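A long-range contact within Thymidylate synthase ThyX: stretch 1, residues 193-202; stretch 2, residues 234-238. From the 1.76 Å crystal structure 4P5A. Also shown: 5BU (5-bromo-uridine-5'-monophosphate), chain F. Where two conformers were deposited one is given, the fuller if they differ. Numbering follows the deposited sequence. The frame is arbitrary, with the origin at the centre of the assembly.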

ATOM      1  N   ARG B 193     -13.439 -10.692  -7.836  1.00 10.40           N
ATOM      2  CA  ARG B 193     -13.709 -10.513  -9.278  1.00  9.48           C
ATOM      3  C   ARG B 193     -14.121 -11.853  -9.939  1.00  9.79           C
ATOM      4  O   ARG B 193     -14.149 -11.936 -11.173  1.00 10.90           O
ATOM      5  CB  ARG B 193     -12.521  -9.923 -10.043  1.00  9.68           C
ATOM      6  CG  ARG B 193     -12.136  -8.578  -9.499  1.00  9.36           C
ATOM      7  CD  ARG B 193     -13.277  -7.522  -9.509  1.00 10.55           C
ATOM      8  NE  ARG B 193     -12.738  -6.147  -9.152  1.00  9.43           N
ATOM      9  CZ  ARG B 193     -13.510  -5.062  -9.220  1.00  9.68           C
ATOM     10  NH1 ARG B 193     -14.837  -5.175  -9.604  1.00 10.23           N
ATOM     11  NH2 ARG B 193     -12.980  -3.867  -8.953  1.00  6.44           N
ATOM     12  N   THR B 194     -14.456 -12.848  -9.137  1.00 10.77           N
ATOM     13  CA  THR B 194     -15.145 -14.020  -9.711  1.00 12.10           C
ATOM     14  C   THR B 194     -16.433 -14.237  -8.895  1.00 13.98           C
ATOM     15  O   THR B 194     -16.471 -14.042  -7.647  1.00 14.30           O
ATOM     16  CB  THR B 194     -14.326 -15.280  -9.702  1.00 12.48           C
ATOM     17  OG1 THR B 194     -13.926 -15.588  -8.358  1.00 13.64           O
ATOM     18  CG2 THR B 194     -13.145 -15.151 -10.593  1.00 10.87           C
ATOM     19  N   HIS B 195     -17.486 -14.677  -9.612  1.00 14.46           N
ATOM     20  CA  HIS B 195     -18.784 -14.975  -8.928  1.00 17.98           C
ATOM     21  C   HIS B 195     -18.875 -16.502  -8.765  1.00 18.80           C
ATOM     22  O   HIS B 195     -19.163 -17.199  -9.722  1.00 17.55           O
ATOM     23  CB  HIS B 195     -19.925 -14.506  -9.831  1.00 20.51           C
ATOM     24  CG  HIS B 195     -21.278 -14.844  -9.278  1.00 23.18           C
ATOM     25  ND1 HIS B 195     -22.040 -15.897  -9.760  1.00 34.71           N
ATOM     26  CD2 HIS B 195     -21.989 -14.300  -8.257  1.00 25.04           C
ATOM     27  CE1 HIS B 195     -23.163 -15.989  -9.054  1.00 34.78           C
ATOM     28  NE2 HIS B 195     -23.166 -15.021  -8.146  1.00 29.10           N
ATOM     29  N   ARG B 196     -18.663 -16.984  -7.555  0.55 18.45           N
ATOM     30  CA  ARG B 196     -18.640 -18.396  -7.280  0.55 19.29           C
ATOM     31  C   ARG B 196     -19.602 -18.710  -6.142  0.55 21.44           C
ATOM     32  O   ARG B 196     -19.277 -18.468  -4.968  0.55 19.61           O
ATOM     33  CB  ARG B 196     -17.234 -18.836  -6.921  0.55 19.73           C
ATOM     34  CG  ARG B 196     -16.303 -18.667  -8.104  0.55 17.97           C
ATOM     35  CD  ARG B 196     -16.671 -19.632  -9.260  0.55 13.87           C
ATOM     36  NE  ARG B 196     -15.647 -19.446 -10.277  0.55 18.80           N
ATOM     37  CZ  ARG B 196     -15.685 -18.576 -11.271  0.55 19.72           C
ATOM     38  NH1 ARG B 196     -16.751 -17.799 -11.548  0.55 17.18           N
ATOM     39  NH2 ARG B 196     -14.656 -18.547 -12.037  0.55 16.34           N
ATOM     40  N   PRO B 197     -20.787 -19.258  -6.496  1.00 23.17           N
ATOM     41  CA  PRO B 197     -21.886 -19.352  -5.487  1.00 25.54           C
ATOM     42  C   PRO B 197     -21.594 -20.232  -4.269  1.00 26.50           C
ATOM     43  O   PRO B 197     -22.257 -20.051  -3.240  1.00 25.57           O
ATOM     44  CB  PRO B 197     -23.080 -19.919  -6.298  1.00 28.59           C
ATOM     45  CG  PRO B 197     -22.840 -19.288  -7.718  1.00 28.24           C
ATOM     46  CD  PRO B 197     -21.277 -19.488  -7.884  1.00 24.14           C
ATOM     47  N   ASP B 198     -20.638 -21.152  -4.439  1.00 26.89           N
ATOM     48  CA  ASP B 198     -19.960 -21.993  -3.438  1.00 28.26           C
ATOM     49  C   ASP B 198     -18.916 -21.276  -2.473  1.00 25.97           C
ATOM     50  O   ASP B 198     -18.529 -21.842  -1.433  1.00 24.15           O
ATOM     51  CB  ASP B 198     -19.156 -23.079  -4.226  1.00 32.53           C
ATOM     52  CG  ASP B 198     -18.157 -22.463  -5.372  1.00 39.21           C
ATOM     53  OD1 ASP B 198     -16.844 -22.558  -5.230  1.00 47.68           O
ATOM     54  OD2 ASP B 198     -18.685 -21.921  -6.432  1.00 43.07           O
ATOM     55  N   ALA B 199     -18.449 -20.052  -2.833  1.00 20.59           N
ATOM     56  CA  ALA B 199     -17.338 -19.395  -2.105  1.00 17.70           C
ATOM     57  C   ALA B 199     -17.773 -18.953  -0.727  1.00 15.47           C
ATOM     58  O   ALA B 199     -19.024 -18.784  -0.465  1.00 16.95           O
ATOM     59  CB  ALA B 199     -16.800 -18.169  -2.926  1.00 16.17           C
ATOM     60  N   ALA B 200     -16.843 -18.697   0.176  1.00 11.16           N
ATOM     61  CA  ALA B 200     -17.241 -18.210   1.475  1.00 12.26           C
ATOM     62  C   ALA B 200     -17.996 -16.876   1.351  1.00 14.60           C
ATOM     63  O   ALA B 200     -18.951 -16.564   2.149  1.00 13.69           O
ATOM     64  CB  ALA B 200     -16.041 -17.999   2.348  1.00 14.16           C
ATOM     65  N   TYR B 201     -17.576 -16.051   0.390  1.00 13.92           N
ATOM     66  CA  TYR B 201     -18.279 -14.749   0.098  1.00 15.76           C
ATOM     67  C   TYR B 201     -18.678 -14.737  -1.374  1.00 18.03           C
ATOM     68  O   TYR B 201     -17.865 -14.983  -2.253  1.00 20.02           O
ATOM     69  CB  TYR B 201     -17.348 -13.568   0.372  1.00 14.88           C
ATOM     70  CG  TYR B 201     -17.064 -13.444   1.809  1.00 16.09           C
ATOM     71  CD1 TYR B 201     -17.893 -12.655   2.599  1.00 22.97           C
ATOM     72  CD2 TYR B 201     -15.973 -14.133   2.397  1.00 18.51           C
ATOM     73  CE1 TYR B 201     -17.606 -12.537   3.938  1.00 22.74           C
ATOM     74  CE2 TYR B 201     -15.698 -14.038   3.685  1.00 20.42           C
ATOM     75  CZ  TYR B 201     -16.564 -13.246   4.481  1.00 19.29           C
ATOM     76  OH  TYR B 201     -16.293 -13.136   5.834  1.00 27.57           O
ATOM     77  N   VAL B 202     -19.936 -14.470  -1.658  1.00 16.93           N
ATOM     78  CA  VAL B 202     -20.349 -14.484  -3.038  1.00 19.17           C
ATOM     79  C   VAL B 202     -20.260 -13.043  -3.558  1.00 19.34           C
ATOM     80  O   VAL B 202     -20.934 -12.145  -3.046  1.00 21.88           O
ATOM     81  CB  VAL B 202     -21.709 -15.148  -3.246  1.00 20.78           C
ATOM     82  CG1 VAL B 202     -22.060 -15.196  -4.700  1.00 22.05           C
ATOM     83  CG2 VAL B 202     -21.735 -16.616  -2.549  1.00 24.54           C
ATOM     84  N   PHE B 234     -10.415 -23.665   0.773  1.00 11.91           N
ATOM     85  CA  PHE B 234     -10.797 -22.859   1.925  1.00 14.07           C
ATOM     86  C   PHE B 234     -11.800 -21.727   1.706  1.00 12.43           C
ATOM     87  O   PHE B 234     -11.912 -20.828   2.567  1.00 13.71           O
ATOM     88  CB  PHE B 234      -9.569 -22.425   2.667  1.00 14.68           C
ATOM     89  CG  PHE B 234      -8.897 -23.627   3.385  1.00 19.99           C
ATOM     90  CD1 PHE B 234      -9.535 -24.221   4.538  1.00 23.42           C
ATOM     91  CD2 PHE B 234      -7.778 -24.237   2.825  1.00 18.41           C
ATOM     92  CE1 PHE B 234      -8.980 -25.348   5.184  1.00 27.36           C
ATOM     93  CE2 PHE B 234      -7.156 -25.308   3.470  1.00 21.62           C
ATOM     94  CZ  PHE B 234      -7.765 -25.914   4.631  1.00 24.93           C
ATOM     95  N   GLY B 235     -12.505 -21.776   0.572  1.00 11.54           N
ATOM     96  CA  GLY B 235     -13.625 -20.854   0.352  1.00 11.52           C
ATOM     97  C   GLY B 235     -13.273 -19.652  -0.501  1.00  9.49           C
ATOM     98  O   GLY B 235     -14.065 -18.741  -0.567  1.00 11.21           O
ATOM     99  N   ARG B 236     -12.068 -19.652  -1.102  1.00  9.71           N
ATOM    100  CA  ARG B 236     -11.685 -18.579  -2.114  1.00  9.35           C
ATOM    101  C   ARG B 236     -11.542 -17.241  -1.440  1.00  9.10           C
ATOM    102  O   ARG B 236     -11.957 -16.194  -2.026  1.00 12.09           O
ATOM    103  CB  ARG B 236     -12.624 -18.502  -3.323  1.00 12.87           C
ATOM    104  CG  ARG B 236     -12.639 -19.850  -4.131  1.00 12.28           C
ATOM    105  CD  ARG B 236     -13.568 -19.789  -5.377  1.00 12.57           C
ATOM    106  NE  ARG B 236     -13.202 -18.757  -6.356  1.00 12.20           N
ATOM    107  CZ  ARG B 236     -12.215 -18.898  -7.248  1.00 13.32           C
ATOM    108  NH1 ARG B 236     -11.428 -20.027  -7.307  1.00 12.01           N
ATOM    109  NH2 ARG B 236     -12.016 -17.923  -8.077  1.00 12.42           N
ATOM    110  N   VAL B 237     -10.936 -17.284  -0.256  1.00 12.52           N
ATOM    111  CA  VAL B 237     -10.639 -16.093   0.570  1.00 14.22           C
ATOM    112  C   VAL B 237      -9.117 -15.946   0.577  1.00 13.90           C
ATOM    113  O   VAL B 237      -8.422 -16.946   0.812  1.00 13.93           O
ATOM    114  CB  VAL B 237     -11.143 -16.283   2.023  1.00 16.02           C
ATOM    115  CG1 VAL B 237     -10.794 -15.038   2.783  1.00 19.91           C
ATOM    116  CG2 VAL B 237     -12.652 -16.496   2.002  1.00 19.56           C
ATOM    117  N   SER B 238      -8.563 -14.779   0.256  1.00 13.55           N
ATOM    118  CA  SER B 238      -7.099 -14.620   0.337  1.00 11.97           C
ATOM    119  C   SER B 238      -6.660 -14.735   1.749  1.00 13.61           C
ATOM    120  O   SER B 238      -7.305 -14.130   2.652  1.00 15.49           O
ATOM    121  CB  SER B 238      -6.733 -13.189  -0.205  1.00 16.64           C
ATOM    122  OG  SER B 238      -5.322 -13.090  -0.341  1.00 20.36           O
TER
HETATM  123  P   5BU F 302     -18.899   1.354 -12.684  1.00 13.43           P
HETATM  124  OP1 5BU F 302     -19.297   2.636 -13.374  1.00 16.21           O
HETATM  125  OP2 5BU F 302     -19.963   0.761 -11.737  1.00 15.22           O
HETATM  126  OP3 5BU F 302     -18.306   0.273 -13.659  1.00 11.29           O
HETATM  127  O5' 5BU F 302     -17.659   1.760 -11.688  1.00 10.73           O
HETATM  128  C5' 5BU F 302     -17.717   2.940 -11.028  1.00 11.08           C
HETATM  129  C4' 5BU F 302     -16.394   3.036 -10.093  1.00 10.07           C
HETATM  130  O4' 5BU F 302     -16.465   1.941  -9.113  1.00 10.13           O
HETATM  131  C3' 5BU F 302     -15.117   2.772 -10.881  1.00 12.61           C
HETATM  132  O3' 5BU F 302     -13.981   3.398 -10.210  1.00 12.35           O
HETATM  133  C2' 5BU F 302     -14.974   1.267 -10.722  1.00 11.54           C
HETATM  134  O2' 5BU F 302     -13.590   0.878 -10.877  1.00 11.64           O
HETATM  135  C1' 5BU F 302     -15.543   0.904  -9.369  1.00 11.01           C
HETATM  136  N1  5BU F 302     -16.349  -0.342  -9.346  1.00  9.85           N
HETATM  137  C2  5BU F 302     -15.683  -1.537  -9.603  1.00 11.33           C
HETATM  138  O2  5BU F 302     -14.434  -1.477  -9.687  1.00 11.55           O
HETATM  139  N3  5BU F 302     -16.318  -2.719  -9.757  1.00 12.18           N
HETATM  140  C4  5BU F 302     -17.713  -2.761  -9.642  1.00 15.04           C
HETATM  141  O4  5BU F 302     -18.291  -3.810  -9.768  1.00 16.79           O
HETATM  142  C5  5BU F 302     -18.356  -1.533  -9.391  1.00 11.29           C
HETATM  143  C6  5BU F 302     -17.765  -0.320  -9.275  1.00 11.98           C
HETATM  144 BR   5BU F 302     -20.260  -1.587  -9.024  1.00 17.35          BR
HETATM  145  O   HOH W   1     -14.743 -16.510  -5.817  1.00 14.33           O
HETATM  146  O   HOH W   2     -14.858 -16.059  -0.826  1.00 13.27           O

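The most unusual feature of this contact is a pair of like charges: R236 lays its guanidinium beside the side chain of R196, with R196 NE 4.5 Å from R236 NH2. The closest approach of the two residues sets an aliphatic carbon of R196 against the other guanidinium, R196 CG to R236 NE at 3.6 Å, and both guanidinium groups have other hydrogen-bond partners. R236 NH2 donates to T194 OG1 (3.0 Å, N-H...O angle 167°), and the hydroxyl oxygen lies at the edge of the guanidinium, near its plane, where an N-H can point straight at it. Water 1 closes a second path between the same residues, accepting from R236 NE at 2.8 Å and donating to T194 OG1 at 2.8 Å. Within its own stretch, R196 NH1 donates to H195 O at 3.1 Å.

The backbones meet at A200 and G235, whose CA atoms are 4.6 Å apart. A200 N donates to G235 O at 2.9 Å with an angle of 168°, a nearly linear bond and the one direct backbone hydrogen bond across the contact. It follows a type I turn from R196 to A199, closed by A199 N to R196 O at 2.8 Å. Water 2 extends the link, accepting from Y201 N at 3.0 Å and lying 2.8 Å from G235 O.

At G235, phi/psi of 99/9 would jam a CB against the preceding carbonyl oxygen, which by itself calls for glycine; an ideal CB would also sit a tight 3.1 Å from A200 CB.

Apolar packing completes the contact. V237 CG2 lies 3.7 Å from A200 CB and 4.1 Å from Y201 CD2, meeting the tyrosine ring at its edge. Together the two stretches bury 305 Å², with R236 covered most, at 91 Å².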